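Local coordinates for sister chromatid cohesion protein PDS5 homolog C (Arabidopsis thaliana, PDB 7DE9) that acts as a cohesin cofactor in DNA repair by homologous recombination and in mitotic sister chromatid cohesion, and binds a monomethylated histone H3 tail through its tudor domain, at residues V19-D24 with D48-I53; G30-Y35 with K40-I45; V44-D47 with I53-L56. All coordinates share one frame; numbering follows the deposited sequence.

Interaction 1: residues V19-D24 with D48-I53; sequences VWWPMD and DGDQEI
Trp21 and Glu52 meet from opposite directions on the peptide-binding side of the tudor barrel, where strands 16-21 and 51-54 face each other without being neighbours in the sheet. The tight part is the carboxylate of Glu52 against the six-membered end of the indole. Its OE2 stands 3.2 Å above one face of the Trp21 ring, offset toward the rim, and its CD approaches Trp21 CZ2 to 3.5 Å; the ring and carboxylate planes are turned 30° apart. Glu52 gets there with an extended chain beyond CG (chi2 -174°). Tyr46 OH bonds both Trp21 NE1 and Glu52 OE1, so one hydroxyl ties the two side chains together. The bound histone peptide engages both partners: one of its basic side chains forms a salt bridge with Glu52 OE2, and Trp21 makes a cation-pi contact with a basic peptide side chain as well as packing on the modified one. A leucine in place of Trp21 would probably cost the peptide this aromatic surface and leave Tyr46 OH without its indole N-H partner. The looser part lies on the other side of the indole plane, toward the solvent-exposed turn at Asp48 and Gly49. There Asp50 OD2 reaches only the corner atom Trp21 CH2, at 3.7 Å; it also hydrogen-bonds the modified peptide side chain. Asp48 and Asp50 form an Asx turn: Asp50 N donates to Asp48 OD1 at 3.2 Å, on the anti side and 29° out of the carboxylate plane.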
loop_
_atom_site.group_PDB
_atom_site.type_symbol
_atom_site.label_atom_id
_atom_site.label_comp_id
_atom_site.label_asym_id
_atom_site.label_seq_id
_atom_site.Cartn_x
_atom_site.Cartn_y
_atom_site.Cartn_z
ATOM N N VAL A 19 0.608 5.627 -0.344
ATOM C CA VAL A 19 0.933 5.057 0.955
ATOM C C VAL A 19 1.939 5.961 1.657
ATOM O O VAL A 19 2.920 6.400 1.051
ATOM C CB VAL A 19 1.508 3.626 0.828
ATOM C CG1 VAL A 19 1.732 3.018 2.193
ATOM C CG2 VAL A 19 0.579 2.737 -0.000
ATOM N N TRP A 20 1.673 6.247 2.925
ATOM C CA TRP A 20 2.537 7.098 3.733
ATOM C C TRP A 20 3.723 6.317 4.301
ATOM O O TRP A 20 3.544 5.336 5.023
ATOM C CB TRP A 20 1.713 7.733 4.860
ATOM C CG TRP A 20 2.472 8.585 5.804
ATOM C CD1 TRP A 20 2.885 8.247 7.059
ATOM C CD2 TRP A 20 2.897 9.935 5.590
ATOM N NE1 TRP A 20 3.548 9.301 7.635
ATOM C CE2 TRP A 20 3.573 10.350 6.752
ATOM C CE3 TRP A 20 2.780 10.833 4.521
ATOM C CZ2 TRP A 20 4.128 11.621 6.882
ATOM C CZ3 TRP A 20 3.330 12.092 4.650
ATOM C CH2 TRP A 20 3.995 12.476 5.825
ATOM N N TRP A 21 4.932 6.750 3.964
ATOM C CA TRP A 21 6.147 6.256 4.607
ATOM C C TRP A 21 6.602 7.312 5.606
ATOM O O TRP A 21 7.091 8.390 5.210
ATOM C CB TRP A 21 7.259 5.972 3.597
ATOM C CG TRP A 21 7.006 4.807 2.685
ATOM C CD1 TRP A 21 5.795 4.319 2.287
ATOM C CD2 TRP A 21 7.995 3.985 2.067
ATOM N NE1 TRP A 21 5.976 3.246 1.447
ATOM C CE2 TRP A 21 7.318 3.018 1.301
ATOM C CE3 TRP A 21 9.395 3.975 2.082
ATOM C CZ2 TRP A 21 7.988 2.050 0.562
ATOM C CZ3 TRP A 21 10.060 3.014 1.346
ATOM C CH2 TRP A 21 9.356 2.064 0.595
ATOM N N PRO A 22 6.398 7.020 6.902
ATOM C CA PRO A 22 6.675 7.958 7.995
ATOM C C PRO A 22 8.127 8.417 8.027
ATOM O O PRO A 22 8.393 9.582 8.330
ATOM C CB PRO A 22 6.340 7.142 9.246
ATOM C CG PRO A 22 5.357 6.136 8.793
ATOM C CD PRO A 22 5.722 5.800 7.379
HETATM N N MSE A 23 9.054 7.514 7.729
HETATM C CA MSE A 23 10.466 7.847 7.842
HETATM C C MSE A 23 10.862 8.932 6.865
HETATM O O MSE A 23 11.724 9.752 7.168
HETATM C CB MSE A 23 11.338 6.622 7.616
HETATM C CG MSE A 23 11.989 6.140 8.886
HETATM SE SE MSE A 23 13.107 4.613 8.565
HETATM C CE MSE A 23 14.743 5.513 8.127
ATOM N N ASP A 24 10.240 8.929 5.689
ATOM C CA ASP A 24 10.518 9.948 4.680
ATOM C C ASP A 24 9.548 11.119 4.763
ATOM O O ASP A 24 9.713 12.106 4.047
ATOM C CB ASP A 24 10.458 9.359 3.266
ATOM C CG ASP A 24 11.560 8.345 2.990
ATOM O OD1 ASP A 24 12.563 8.308 3.734
ATOM O OD2 ASP A 24 11.415 7.587 2.008
ATOM N N ASP A 48 7.769 3.472 -8.539
ATOM C CA ASP A 48 9.214 3.482 -8.702
ATOM C C ASP A 48 9.827 2.082 -8.681
ATOM O O ASP A 48 11.047 1.932 -8.634
ATOM C CB ASP A 48 9.855 4.354 -7.622
ATOM C CG ASP A 48 9.500 3.914 -6.219
ATOM O OD1 ASP A 48 8.981 2.789 -6.047
ATOM O OD2 ASP A 48 9.741 4.701 -5.280
ATOM N N GLY A 49 8.978 1.061 -8.697
ATOM C CA GLY A 49 9.449 -0.306 -8.803
ATOM C C GLY A 49 9.522 -1.056 -7.490
ATOM O O GLY A 49 9.765 -2.265 -7.473
ATOM N N ASP A 50 9.327 -0.342 -6.387
ATOM C CA ASP A 50 9.259 -0.974 -5.077
ATOM C C ASP A 50 7.979 -1.784 -4.959
ATOM O O ASP A 50 7.009 -1.517 -5.663
ATOM C CB ASP A 50 9.327 0.071 -3.965
ATOM C CG ASP A 50 10.741 0.506 -3.662
ATOM O OD1 ASP A 50 11.663 0.062 -4.379
ATOM O OD2 ASP A 50 10.936 1.291 -2.708
ATOM N N GLN A 51 7.989 -2.789 -4.087
ATOM C CA GLN A 51 6.788 -3.556 -3.750
ATOM C C GLN A 51 6.710 -3.740 -2.242
ATOM O O GLN A 51 7.736 -3.878 -1.572
ATOM C CB GLN A 51 6.787 -4.923 -4.436
ATOM C CG GLN A 51 6.947 -4.860 -5.945
ATOM C CD GLN A 51 7.192 -6.219 -6.573
ATOM O OE1 GLN A 51 8.172 -6.893 -6.257
ATOM N NE2 GLN A 51 6.303 -6.623 -7.475
ATOM N N GLU A 52 5.500 -3.735 -1.701
ATOM C CA GLU A 52 5.328 -3.975 -0.272
ATOM C C GLU A 52 4.129 -4.875 -0.042
ATOM O O GLU A 52 3.103 -4.720 -0.695
ATOM C CB GLU A 52 5.148 -2.665 0.507
ATOM C CG GLU A 52 6.442 -1.933 0.849
ATOM C CD GLU A 52 6.213 -0.715 1.736
ATOM O OE1 GLU A 52 5.188 -0.020 1.550
ATOM O OE2 GLU A 52 7.055 -0.459 2.625
ATOM N N ILE A 53 4.276 -5.827 0.867
ATOM C CA ILE A 53 3.140 -6.561 1.410
ATOM C C ILE A 53 2.742 -5.858 2.698
ATOM O O ILE A 53 3.525 -5.820 3.643
ATOM C CB ILE A 53 3.477 -8.024 1.700
ATOM C CG1 ILE A 53 3.876 -8.744 0.418
ATOM C CG2 ILE A 53 2.290 -8.726 2.328
ATOM C CD1 ILE A 53 4.411 -10.127 0.673
#

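Interaction 2: residues G30-Y35 with K40-I45; sequences GVVESY and KKHLVI
Leu43 O is gripped twice by the opposing strand: Glu33 N donates to it at 2.9 Å, nearly along the C=O axis, and Val32 CA adds a C-H contact at 3.5 Å. Val31 and Ile45 form a hydrogen-bonded antiparallel pair through two more bonds, Val31 N to Ile45 O and Ile45 N to Val31 O. Leu43 N donates to Ser34 O at 3.0 Å, from above the Ser34 carbonyl plane, while the buried Ser34 N has no partner. Toward the turn, Lys40 and Lys41 both face Asp36 in a G1 beta bulge. There Tyr35 CD1 lies 3.3 Å above one face of the His42 ring, over its centre, while the two ring planes are inclined at 38°. Tyr35 CG points anti to the backbone N (chi1 178°), which carries the ring across His42. Val32 CG1 meets the edge of the imidazole at CD2, 3.6 Å away, and Gly9 O accepts from His42 NE2, which would restrain the ring's rotation. At the other end the bare CA of Gly30 comes within 3.1 Å of Ile45 O, where a side chain would clash. In the five-stranded SH3-like sheet, strand 26-36 is central, bordered by strand 16-21 on its other side, and strand 41-46 lies between it and the outermost strand 51-54.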
loop_
_atom_site.group_PDB
_atom_site.type_symbol
_atom_site.label_atom_id
_atom_site.label_comp_id
_atom_site.label_asym_id
_atom_site.label_seq_id
_atom_site.Cartn_x
_atom_site.Cartn_y
_atom_site.Cartn_z
ATOM N N GLY A 30 1.151 3.928 -5.803
ATOM C CA GLY A 30 1.208 2.561 -6.269
ATOM C C GLY A 30 -0.168 2.034 -6.600
ATOM O O GLY A 30 -1.164 2.745 -6.507
ATOM N N VAL A 31 -0.218 0.779 -7.011
ATOM C CA VAL A 31 -1.485 0.115 -7.255
ATOM C C VAL A 31 -1.596 -1.120 -6.357
ATOM O O VAL A 31 -0.601 -1.808 -6.091
ATOM C CB VAL A 31 -1.639 -0.277 -8.741
ATOM C CG1 VAL A 31 -0.599 -1.313 -9.142
ATOM C CG2 VAL A 31 -3.036 -0.800 -9.014
ATOM N N VAL A 32 -2.802 -1.382 -5.867
ATOM C CA VAL A 32 -3.069 -2.596 -5.111
ATOM C C VAL A 32 -3.307 -3.745 -6.081
ATOM O O VAL A 32 -4.332 -3.785 -6.770
ATOM C CB VAL A 32 -4.280 -2.432 -4.191
ATOM C CG1 VAL A 32 -4.473 -3.673 -3.340
ATOM C CG2 VAL A 32 -4.102 -1.201 -3.326
ATOM N N GLU A 33 -2.359 -4.674 -6.139
ATOM C CA GLU A 33 -2.418 -5.760 -7.108
ATOM C C GLU A 33 -3.158 -7.001 -6.602
ATOM O O GLU A 33 -3.755 -7.730 -7.389
ATOM C CB GLU A 33 -1.007 -6.153 -7.542
ATOM C CG GLU A 33 -0.994 -7.021 -8.789
ATOM C CD GLU A 33 -0.146 -8.262 -8.630
ATOM O OE1 GLU A 33 0.991 -8.147 -8.126
ATOM O OE2 GLU A 33 -0.622 -9.356 -9.003
ATOM N N SER A 34 -3.120 -7.250 -5.299
ATOM C CA SER A 34 -3.824 -8.402 -4.752
ATOM C C SER A 34 -4.100 -8.257 -3.267
ATOM O O SER A 34 -3.590 -7.348 -2.618
ATOM C CB SER A 34 -3.029 -9.681 -4.999
ATOM O OG SER A 34 -1.732 -9.564 -4.456
ATOM N N TYR A 35 -4.916 -9.169 -2.748
ATOM C CA TYR A 35 -5.273 -9.211 -1.333
ATOM C C TYR A 35 -5.264 -10.645 -0.812
ATOM O O TYR A 35 -5.905 -11.535 -1.380
ATOM C CB TYR A 35 -6.649 -8.583 -1.106
ATOM C CG TYR A 35 -7.136 -8.626 0.327
ATOM C CD1 TYR A 35 -6.494 -7.900 1.322
ATOM C CD2 TYR A 35 -8.252 -9.372 0.677
ATOM C CE1 TYR A 35 -6.944 -7.932 2.628
ATOM C CE2 TYR A 35 -8.709 -9.407 1.973
ATOM C CZ TYR A 35 -8.053 -8.686 2.945
ATOM O OH TYR A 35 -8.517 -8.727 4.242
ATOM N N LYS A 40 -4.811 -10.906 5.813
ATOM C CA LYS A 40 -5.277 -9.526 5.687
ATOM C C LYS A 40 -4.165 -8.617 5.138
ATOM O O LYS A 40 -3.907 -7.523 5.647
ATOM C CB LYS A 40 -5.809 -9.020 7.026
ATOM C CG LYS A 40 -6.991 -9.853 7.550
ATOM C CD LYS A 40 -8.016 -8.987 8.272
ATOM C CE LYS A 40 -7.548 -8.645 9.678
ATOM N NZ LYS A 40 -8.102 -7.361 10.211
ATOM N N LYS A 41 -3.529 -9.091 4.074
ATOM C CA LYS A 41 -2.417 -8.396 3.442
ATOM C C LYS A 41 -2.781 -7.889 2.049
ATOM O O LYS A 41 -3.435 -8.593 1.280
ATOM C CB LYS A 41 -1.207 -9.324 3.334
ATOM C CG LYS A 41 -0.594 -9.743 4.658
ATOM C CD LYS A 41 0.060 -8.565 5.342
ATOM C CE LYS A 41 -0.636 -8.246 6.650
ATOM N NZ LYS A 41 -0.489 -9.350 7.643
ATOM N N HIS A 42 -2.348 -6.672 1.734
ATOM C CA HIS A 42 -2.436 -6.140 0.373
ATOM C C HIS A 42 -1.059 -6.078 -0.258
ATOM O O HIS A 42 -0.105 -5.674 0.389
ATOM C CB HIS A 42 -3.043 -4.740 0.358
ATOM C CG HIS A 42 -4.501 -4.704 0.693
ATOM N ND1 HIS A 42 -4.962 -4.586 1.986
ATOM C CD2 HIS A 42 -5.598 -4.756 -0.098
ATOM C CE1 HIS A 42 -6.283 -4.569 1.977
ATOM N NE2 HIS A 42 -6.694 -4.668 0.727
ATOM N N LEU A 43 -0.959 -6.463 -1.524
ATOM C CA LEU A 43 0.288 -6.305 -2.251
ATOM C C LEU A 43 0.235 -4.993 -3.008
ATOM O O LEU A 43 -0.626 -4.806 -3.857
ATOM C CB LEU A 43 0.519 -7.471 -3.211
ATOM C CG LEU A 43 1.737 -7.387 -4.131
ATOM C CD1 LEU A 43 3.025 -7.297 -3.337
ATOM C CD2 LEU A 43 1.772 -8.589 -5.045
ATOM N N VAL A 44 1.138 -4.080 -2.682
ATOM C CA VAL A 44 1.200 -2.790 -3.362
ATOM C C VAL A 44 2.438 -2.724 -4.247
ATOM O O VAL A 44 3.568 -2.950 -3.785
ATOM C CB VAL A 44 1.207 -1.616 -2.360
ATOM C CG1 VAL A 44 1.367 -0.280 -3.081
ATOM C CG2 VAL A 44 -0.073 -1.623 -1.539
ATOM N N ILE A 45 2.212 -2.440 -5.528
ATOM C CA ILE A 45 3.312 -2.250 -6.466
ATOM C C ILE A 45 3.438 -0.763 -6.724
ATOM O O ILE A 45 2.506 -0.139 -7.221
ATOM C CB ILE A 45 3.103 -3.009 -7.795
ATOM C CG1 ILE A 45 3.413 -4.497 -7.626
ATOM C CG2 ILE A 45 4.025 -2.466 -8.877
ATOM C CD1 ILE A 45 2.357 -5.274 -6.934
#

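Interaction 3: residues V44-D47 with I53-L56; sequences VIYD and ILYL
The Tyr46 ring carries Val44 CG1 over one face, 3.8 Å above its plane and offset toward the rim, and the methyl Leu54 CD1 sits past its hydroxyl end on that same side of the plane. Tyr28 and Val19 also touch this tyrosine, and the modified side chain of the bound histone peptide packs on it, so the ring belongs both to the interior and to the methyl-lysine site. The setting is the beta hairpin of strands 41-46 and 51-54 in the tudor domain, an SH3-like barrel. Val44 and Leu54 both turn inward from this hairpin, whereas Ile53 points away and packs on Lys41 and Leu43. No hydrogen bond runs between residues 44-47 and 53-56; the backbones are tied just beside them, Val44 to Glu52 and Leu54 to His42. What joins the segments is therefore apolar packing, in which the two Val44 methyls divide their work: CG1 lies over the tyrosine, CG2 against the leucine. Val19 and the peptide's basic side chain also pack on Leu54, placing it where the barrel interior meets the binding surface. The Tyr46 hydroxyl has its polar partners in Glu52 and Trp21, beyond these two segments. Leu54 holds CG beside its backbone N (chi1 -66°), directing the branch between its two neighbours: CD1 is 3.7 Å from Tyr46 OH and 3.8 Å from Val44 CG2.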
loop_
_atom_site.group_PDB
_atom_site.type_symbol
_atom_site.label_atom_id
_atom_site.label_comp_id
_atom_site.label_asym_id
_atom_site.label_seq_id
_atom_site.Cartn_x
_atom_site.Cartn_y
_atom_site.Cartn_z
ATOM N N VAL A 44 1.138 -4.080 -2.682
ATOM C CA VAL A 44 1.200 -2.790 -3.362
ATOM C C VAL A 44 2.438 -2.724 -4.247
ATOM O O VAL A 44 3.568 -2.950 -3.785
ATOM C CB VAL A 44 1.207 -1.616 -2.360
ATOM C CG1 VAL A 44 1.367 -0.280 -3.081
ATOM C CG2 VAL A 44 -0.073 -1.623 -1.539
ATOM N N ILE A 45 2.212 -2.440 -5.528
ATOM C CA ILE A 45 3.312 -2.250 -6.466
ATOM C C ILE A 45 3.438 -0.763 -6.724
ATOM O O ILE A 45 2.506 -0.139 -7.221
ATOM C CB ILE A 45 3.103 -3.009 -7.795
ATOM C CG1 ILE A 45 3.413 -4.497 -7.626
ATOM C CG2 ILE A 45 4.025 -2.466 -8.877
ATOM C CD1 ILE A 45 2.357 -5.274 -6.934
ATOM N N TYR A 46 4.589 -0.195 -6.376
ATOM C CA TYR A 46 4.803 1.246 -6.469
ATOM C C TYR A 46 5.281 1.716 -7.839
ATOM O O TYR A 46 5.884 0.954 -8.600
ATOM C CB TYR A 46 5.810 1.693 -5.407
ATOM C CG TYR A 46 5.283 1.597 -3.994
ATOM C CD1 TYR A 46 4.484 2.605 -3.459
ATOM C CD2 TYR A 46 5.579 0.498 -3.192
ATOM C CE1 TYR A 46 3.993 2.525 -2.169
ATOM C CE2 TYR A 46 5.092 0.406 -1.896
ATOM C CZ TYR A 46 4.303 1.424 -1.390
ATOM O OH TYR A 46 3.817 1.342 -0.103
ATOM N N ASP A 47 5.005 2.987 -8.127
ATOM C CA ASP A 47 5.489 3.681 -9.317
ATOM C C ASP A 47 6.967 3.454 -9.596
ATOM O O ASP A 47 7.380 3.284 -10.743
ATOM C CB ASP A 47 5.256 5.189 -9.175
ATOM C CG ASP A 47 3.897 5.622 -9.667
ATOM O OD1 ASP A 47 3.257 4.846 -10.403
ATOM O OD2 ASP A 47 3.475 6.746 -9.321
ATOM N N ILE A 53 4.276 -5.827 0.867
ATOM C CA ILE A 53 3.140 -6.561 1.410
ATOM C C ILE A 53 2.742 -5.858 2.698
ATOM O O ILE A 53 3.525 -5.820 3.643
ATOM C CB ILE A 53 3.477 -8.024 1.700
ATOM C CG1 ILE A 53 3.876 -8.744 0.418
ATOM C CG2 ILE A 53 2.290 -8.726 2.328
ATOM C CD1 ILE A 53 4.411 -10.127 0.673
ATOM N N LEU A 54 1.535 -5.302 2.727
ATOM C CA LEU A 54 1.134 -4.357 3.769
ATOM C C LEU A 54 -0.143 -4.740 4.502
ATOM O O LEU A 54 -1.075 -5.266 3.900
ATOM C CB LEU A 54 0.926 -2.965 3.161
ATOM C CG LEU A 54 2.113 -2.198 2.587
ATOM C CD1 LEU A 54 1.614 -0.979 1.836
ATOM C CD2 LEU A 54 3.060 -1.786 3.703
ATOM N N TYR A 55 -0.184 -4.441 5.798
ATOM C CA TYR A 55 -1.431 -4.390 6.540
ATOM C C TYR A 55 -1.902 -2.945 6.515
ATOM O O TYR A 55 -1.426 -2.115 7.287
ATOM C CB TYR A 55 -1.246 -4.872 7.975
ATOM C CG TYR A 55 -2.524 -4.959 8.783
ATOM C CD1 TYR A 55 -3.529 -5.855 8.440
ATOM C CD2 TYR A 55 -2.717 -4.159 9.901
ATOM C CE1 TYR A 55 -4.689 -5.946 9.181
ATOM C CE2 TYR A 55 -3.874 -4.244 10.650
ATOM C CZ TYR A 55 -4.858 -5.135 10.284
ATOM O OH TYR A 55 -6.014 -5.220 11.028
ATOM N N LEU A 56 -2.819 -2.637 5.609
ATOM C CA LEU A 56 -3.184 -1.252 5.363
ATOM C C LEU A 56 -3.911 -0.604 6.537
ATOM O O LEU A 56 -3.883 0.619 6.682
ATOM C CB LEU A 56 -4.027 -1.159 4.098
ATOM C CG LEU A 56 -3.148 -1.320 2.862
ATOM C CD1 LEU A 56 -3.979 -1.378 1.611
ATOM C CD2 LEU A 56 -2.164 -0.174 2.780
#

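Overall arrangement
From the N terminus, residues 19-24 supply the first half of interaction 1, whose partner comes only after two further strands. Within that wide loop interaction 2 is wholly nested: 30-35 meets 40-45 four residues later, pairing strands 26-36 and 41-46. The chain then runs on through Val44 and Ile45, shared by interactions 2 and 3, and turns back so that 53-56 meets 44-47. Interaction 3 thus starts inside the loop of interaction 1 and ends just past it, the two overlapping at Ile53. Interactions 2 and 3 join sequential neighbours in the sheet, while interaction 1 brings strands 16-21 and 51-54 together across the curled barrel beside the peptide.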